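Local coordinates for adenylate cyclase-like protein (Chlamydia trachomatis, PDB 4QO6) that forms part of the inner-membrane ring of the type III secretion system, to which this piece contributes periplasmic BON-like domains, at residues A[160-173]-A[191-203]. Numbering follows the deposited sequence.
Sequences FTNGEAVLTGYINN and GIRAVKNFVVLLP
With chi1 near -51°, L167 sends its CG away from its own carbonyl carbon, and its CD1 comes within 3.5 Å of V195 CG1, so that the two branches meet over one face of the parallel pair. Farther along this face, I171 holds CG1 between backbone N and carbonyl carbon (chi1 61°); the extended chi2 then carries CD1 on to L201 CD1 at 3.6 Å, leaving CG2 for V199 CG1. The branched aliphatic chains of L167 and I171 suit buried places under helix 176-187, where they touch V183 and F179 respectively, whereas L201 lies at the surface.

The other face is more exposed and mixed. E164 and K196 cross over each other, but OE2 stays 4.2 Å from NZ, too far for a salt bridge; E164 OE2 is closer to the methylene CE of K196. Next along, V166 CG1 meets the ring edge of F198 at CD2, 3.7 Å away. Y170 lies alongside V200, its CD1 3.7 Å from V200 CB, and L202 CD1 approaches Y170 CB.

G163 O accepts from both R193 N and A194 N, and G163, at positive phi, fits the type I' turn of T161 to E164. The ladder continues through A165 and L167, the bond from L167 N to K196 O nearly straight at 173°. It breaks near G169, whose backbone would jam a CB against the preceding carbonyl O; there N197's short amide lets OD1 take the V199 N-H at 3.1 Å in an Asx turn, before V200 N reaches G169 O. Strands 164-172 and 194-202 and the intervening helix 176-187 make a right-handed beta-alpha-beta crossover, within a BON domain.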
loop_
_atom_site.group_PDB
_atom_site.type_symbol
_atom_site.label_atom_id
_atom_site.label_comp_id
_atom_site.label_asym_id
_atom_site.label_seq_id
_atom_site.Cartn_x
_atom_site.Cartn_y
_atom_site.Cartn_z
ATOM N N PHE A 160 -7.212 -0.728 17.068
ATOM C CA PHE A 160 -7.024 -0.820 15.614
ATOM C C PHE A 160 -5.904 -1.782 15.227
ATOM O O PHE A 160 -4.750 -1.591 15.628
ATOM C CB PHE A 160 -6.718 0.529 15.010
ATOM C CG PHE A 160 -6.592 0.479 13.532
ATOM C CD1 PHE A 160 -7.731 0.377 12.740
ATOM C CD2 PHE A 160 -5.333 0.490 12.920
ATOM C CE1 PHE A 160 -7.623 0.288 11.380
ATOM C CE2 PHE A 160 -5.233 0.422 11.543
ATOM C CZ PHE A 160 -6.387 0.326 10.775
ATOM N N THR A 161 -6.251 -2.833 14.500
ATOM C CA THR A 161 -5.243 -3.751 13.956
ATOM C C THR A 161 -5.710 -4.284 12.601
ATOM O O THR A 161 -6.854 -4.687 12.465
ATOM C CB THR A 161 -4.912 -4.974 14.862
ATOM O OG1 THR A 161 -5.855 -6.002 14.634
ATOM C CG2 THR A 161 -4.922 -4.648 16.360
ATOM N N ASN A 162 -4.810 -4.209 11.615
ATOM C CA ASN A 162 -4.952 -4.833 10.336
ATOM C C ASN A 162 -6.167 -4.363 9.578
ATOM O O ASN A 162 -6.832 -5.173 8.928
ATOM C CB ASN A 162 -4.951 -6.347 10.456
ATOM C CG ASN A 162 -4.413 -7.017 9.197
ATOM O OD1 ASN A 162 -3.297 -6.711 8.730
ATOM N ND2 ASN A 162 -5.212 -7.902 8.612
ATOM N N GLY A 163 -6.435 -3.048 9.637
ATOM C CA GLY A 163 -7.534 -2.415 8.878
ATOM C C GLY A 163 -8.858 -2.474 9.630
ATOM O O GLY A 163 -9.895 -1.978 9.132
ATOM N N GLU A 164 -8.821 -3.102 10.814
ATOM C CA GLU A 164 -10.029 -3.291 11.634
ATOM C C GLU A 164 -10.044 -2.454 12.933
ATOM O O GLU A 164 -9.163 -2.578 13.821
ATOM C CB GLU A 164 -10.226 -4.783 11.946
ATOM C CG GLU A 164 -11.610 -5.078 12.489
ATOM C CD GLU A 164 -11.810 -6.527 12.866
ATOM O OE1 GLU A 164 -11.376 -6.961 13.978
ATOM O OE2 GLU A 164 -12.421 -7.212 12.035
ATOM N N ALA A 165 -10.991 -1.531 12.963
ATOM C CA ALA A 165 -11.293 -0.714 14.143
ATOM C C ALA A 165 -12.369 -1.357 15.060
ATOM O O ALA A 165 -13.493 -1.589 14.599
ATOM C CB ALA A 165 -11.808 0.637 13.677
ATOM N N VAL A 166 -12.053 -1.513 16.341
ATOM C CA VAL A 166 -12.992 -2.030 17.353
ATOM C C VAL A 166 -13.384 -0.946 18.391
ATOM O O VAL A 166 -12.531 -0.359 19.069
ATOM C CB VAL A 166 -12.443 -3.275 18.124
ATOM C CG1 VAL A 166 -13.503 -3.850 19.035
ATOM C CG2 VAL A 166 -12.006 -4.419 17.204
ATOM N N LEU A 167 -14.690 -0.723 18.526
ATOM C CA LEU A 167 -15.242 0.236 19.477
ATOM C C LEU A 167 -15.939 -0.443 20.662
ATOM O O LEU A 167 -16.764 -1.348 20.494
ATOM C CB LEU A 167 -16.242 1.126 18.775
ATOM C CG LEU A 167 -15.728 1.756 17.486
ATOM C CD1 LEU A 167 -16.877 2.438 16.785
ATOM C CD2 LEU A 167 -14.572 2.717 17.752
ATOM N N THR A 168 -15.625 0.050 21.848
ATOM C CA THR A 168 -16.261 -0.389 23.078
ATOM C C THR A 168 -16.558 0.808 23.972
ATOM O O THR A 168 -15.979 1.874 23.816
ATOM C CB THR A 168 -15.296 -1.257 23.861
ATOM O OG1 THR A 168 -14.035 -0.563 23.935
ATOM C CG2 THR A 168 -15.126 -2.617 23.150
ATOM N N GLY A 169 -17.432 0.612 24.948
ATOM C CA GLY A 169 -17.753 1.666 25.889
ATOM C C GLY A 169 -19.236 1.782 25.967
ATOM O O GLY A 169 -19.965 0.833 25.631
ATOM N N TYR A 170 -19.680 2.955 26.412
ATOM C CA TYR A 170 -21.101 3.218 26.669
ATOM C C TYR A 170 -21.505 4.587 26.136
ATOM O O TYR A 170 -20.754 5.506 26.263
ATOM C CB TYR A 170 -21.360 3.201 28.169
ATOM C CG TYR A 170 -21.015 1.927 28.892
ATOM C CD1 TYR A 170 -21.944 0.895 29.016
ATOM C CD2 TYR A 170 -19.803 1.790 29.515
ATOM C CE1 TYR A 170 -21.647 -0.265 29.707
ATOM C CE2 TYR A 170 -19.478 0.640 30.200
ATOM C CZ TYR A 170 -20.390 -0.385 30.306
ATOM O OH TYR A 170 -20.023 -1.518 30.995
ATOM N N ILE A 171 -22.669 4.709 25.530
ATOM C CA ILE A 171 -23.226 6.029 25.173
ATOM C C ILE A 171 -24.627 6.262 25.764
ATOM O O ILE A 171 -25.360 5.299 26.061
ATOM C CB ILE A 171 -23.288 6.307 23.651
ATOM C CG1 ILE A 171 -24.171 5.310 22.920
ATOM C CG2 ILE A 171 -21.895 6.378 23.055
ATOM C CD1 ILE A 171 -24.596 5.765 21.543
ATOM N N ASN A 172 -24.966 7.549 25.898
ATOM C CA ASN A 172 -26.240 8.033 26.424
ATOM C C ASN A 172 -27.282 7.759 25.369
ATOM O O ASN A 172 -26.992 7.988 24.211
ATOM C CB ASN A 172 -26.099 9.545 26.666
ATOM C CG ASN A 172 -27.284 10.153 27.377
ATOM O OD1 ASN A 172 -28.368 10.289 26.807
ATOM N ND2 ASN A 172 -27.070 10.561 28.621
ATOM N N ASN A 173 -28.482 7.315 25.751
ATOM C CA ASN A 173 -29.482 6.873 24.741
ATOM C C ASN A 173 -29.876 7.963 23.760
ATOM O O ASN A 173 -30.020 7.710 22.566
ATOM C CB ASN A 173 -30.765 6.328 25.373
ATOM C CG ASN A 173 -31.472 5.321 24.473
ATOM O OD1 ASN A 173 -32.313 5.684 23.651
ATOM N ND2 ASN A 173 -31.125 4.053 24.622
ATOM N N GLY A 191 -6.289 3.922 6.449
ATOM C CA GLY A 191 -6.334 2.504 6.087
ATOM C C GLY A 191 -7.336 1.682 6.887
ATOM O O GLY A 191 -6.984 0.629 7.402
ATOM N N ILE A 192 -8.585 2.156 6.957
ATOM C CA ILE A 192 -9.643 1.476 7.683
ATOM C C ILE A 192 -10.527 0.706 6.742
ATOM O O ILE A 192 -11.187 1.311 5.895
ATOM C CB ILE A 192 -10.476 2.481 8.497
ATOM C CG1 ILE A 192 -9.642 2.950 9.694
ATOM C CG2 ILE A 192 -11.760 1.844 8.984
ATOM C CD1 ILE A 192 -10.282 4.066 10.458
ATOM N N ARG A 193 -10.546 -0.620 6.917
ATOM C CA ARG A 193 -11.400 -1.537 6.145
ATOM C C ARG A 193 -12.706 -1.910 6.852
ATOM O O ARG A 193 -13.722 -2.146 6.200
ATOM C CB ARG A 193 -10.655 -2.841 5.849
ATOM C CG ARG A 193 -9.505 -2.732 4.863
ATOM C CD ARG A 193 -8.598 -3.942 5.011
ATOM N NE ARG A 193 -7.539 -3.991 4.007
ATOM C CZ ARG A 193 -6.601 -4.943 3.932
ATOM N NH1 ARG A 193 -6.563 -5.952 4.807
ATOM N NH2 ARG A 193 -5.682 -4.881 2.975
ATOM N N ALA A 194 -12.684 -2.013 8.169
ATOM C CA ALA A 194 -13.896 -2.361 8.925
ATOM C C ALA A 194 -13.926 -1.714 10.300
ATOM O O ALA A 194 -12.859 -1.632 10.993
ATOM C CB ALA A 194 -13.976 -3.873 9.101
ATOM N N VAL A 195 -15.134 -1.303 10.713
ATOM C CA VAL A 195 -15.374 -0.903 12.126
ATOM C C VAL A 195 -16.269 -1.913 12.820
ATOM O O VAL A 195 -17.352 -2.173 12.351
ATOM C CB VAL A 195 -16.037 0.473 12.237
ATOM C CG1 VAL A 195 -16.259 0.841 13.708
ATOM C CG2 VAL A 195 -15.173 1.523 11.532
ATOM N N LYS A 196 -15.793 -2.525 13.893
ATOM C CA LYS A 196 -16.612 -3.417 14.706
ATOM C C LYS A 196 -17.115 -2.628 15.919
ATOM O O LYS A 196 -16.326 -2.306 16.806
ATOM C CB LYS A 196 -15.810 -4.619 15.229
ATOM C CG LYS A 196 -15.244 -5.600 14.198
ATOM C CD LYS A 196 -16.265 -6.631 13.742
ATOM C CE LYS A 196 -15.666 -7.595 12.708
ATOM N NZ LYS A 196 -16.538 -7.770 11.501
ATOM N N ASN A 197 -18.426 -2.373 15.955
ATOM C CA ASN A 197 -19.078 -1.614 17.019
ATOM C C ASN A 197 -19.701 -2.451 18.168
ATOM O O ASN A 197 -20.720 -3.066 17.964
ATOM C CB ASN A 197 -20.144 -0.760 16.361
ATOM C CG ASN A 197 -20.783 0.216 17.304
ATOM O OD1 ASN A 197 -20.385 0.363 18.437
ATOM N ND2 ASN A 197 -21.781 0.882 16.827
ATOM N N PHE A 198 -19.089 -2.460 19.361
ATOM C CA PHE A 198 -19.644 -3.157 20.541
ATOM C C PHE A 198 -20.176 -2.202 21.658
ATOM O O PHE A 198 -20.499 -2.619 22.786
ATOM C CB PHE A 198 -18.616 -4.109 21.127
ATOM C CG PHE A 198 -18.200 -5.217 20.175
ATOM C CD1 PHE A 198 -19.044 -6.272 19.908
ATOM C CD2 PHE A 198 -16.957 -5.198 19.550
ATOM C CE1 PHE A 198 -18.667 -7.283 19.031
ATOM C CE2 PHE A 198 -16.571 -6.214 18.677
ATOM C CZ PHE A 198 -17.428 -7.256 18.415
ATOM N N VAL A 199 -20.330 -0.929 21.303
ATOM C CA VAL A 199 -20.744 0.098 22.242
ATOM C C VAL A 199 -22.166 -0.115 22.752
ATOM O O VAL A 199 -23.103 -0.289 21.980
ATOM C CB VAL A 199 -20.646 1.473 21.581
ATOM C CG1 VAL A 199 -21.404 2.562 22.383
ATOM C CG2 VAL A 199 -19.169 1.780 21.396
ATOM N N VAL A 200 -22.303 -0.099 24.073
ATOM C CA VAL A 200 -23.622 -0.229 24.687
ATOM C C VAL A 200 -24.414 1.107 24.633
ATOM O O VAL A 200 -23.899 2.199 24.880
ATOM C CB VAL A 200 -23.480 -0.753 26.133
ATOM C CG1 VAL A 200 -24.842 -0.868 26.833
ATOM C CG2 VAL A 200 -22.767 -2.107 26.135
ATOM N N LEU A 201 -25.680 0.999 24.289
ATOM C CA LEU A 201 -26.586 2.118 24.301
ATOM C C LEU A 201 -27.353 2.182 25.657
ATOM O O LEU A 201 -28.240 1.366 25.928
ATOM C CB LEU A 201 -27.535 1.945 23.115
ATOM C CG LEU A 201 -28.509 3.079 22.824
ATOM C CD1 LEU A 201 -27.731 4.379 22.670
ATOM C CD2 LEU A 201 -29.323 2.778 21.574
ATOM N N LEU A 202 -27.004 3.130 26.525
ATOM C CA LEU A 202 -27.660 3.207 27.836
ATOM C C LEU A 202 -29.020 3.828 27.732
ATOM O O LEU A 202 -29.165 4.880 27.145
ATOM C CB LEU A 202 -26.848 4.028 28.819
ATOM C CG LEU A 202 -25.532 3.378 29.153
ATOM C CD1 LEU A 202 -24.716 4.330 30.009
ATOM C CD2 LEU A 202 -25.730 2.052 29.846
ATOM N N PRO A 203 -30.036 3.195 28.320
ATOM C CA PRO A 203 -31.283 3.941 28.480
ATOM C C PRO A 203 -31.182 4.813 29.737
ATOM O O PRO A 203 -30.362 4.558 30.630
ATOM C CB PRO A 203 -32.305 2.840 28.685
ATOM C CG PRO A 203 -31.518 1.833 29.502
ATOM C CD PRO A 203 -30.058 1.955 29.117
#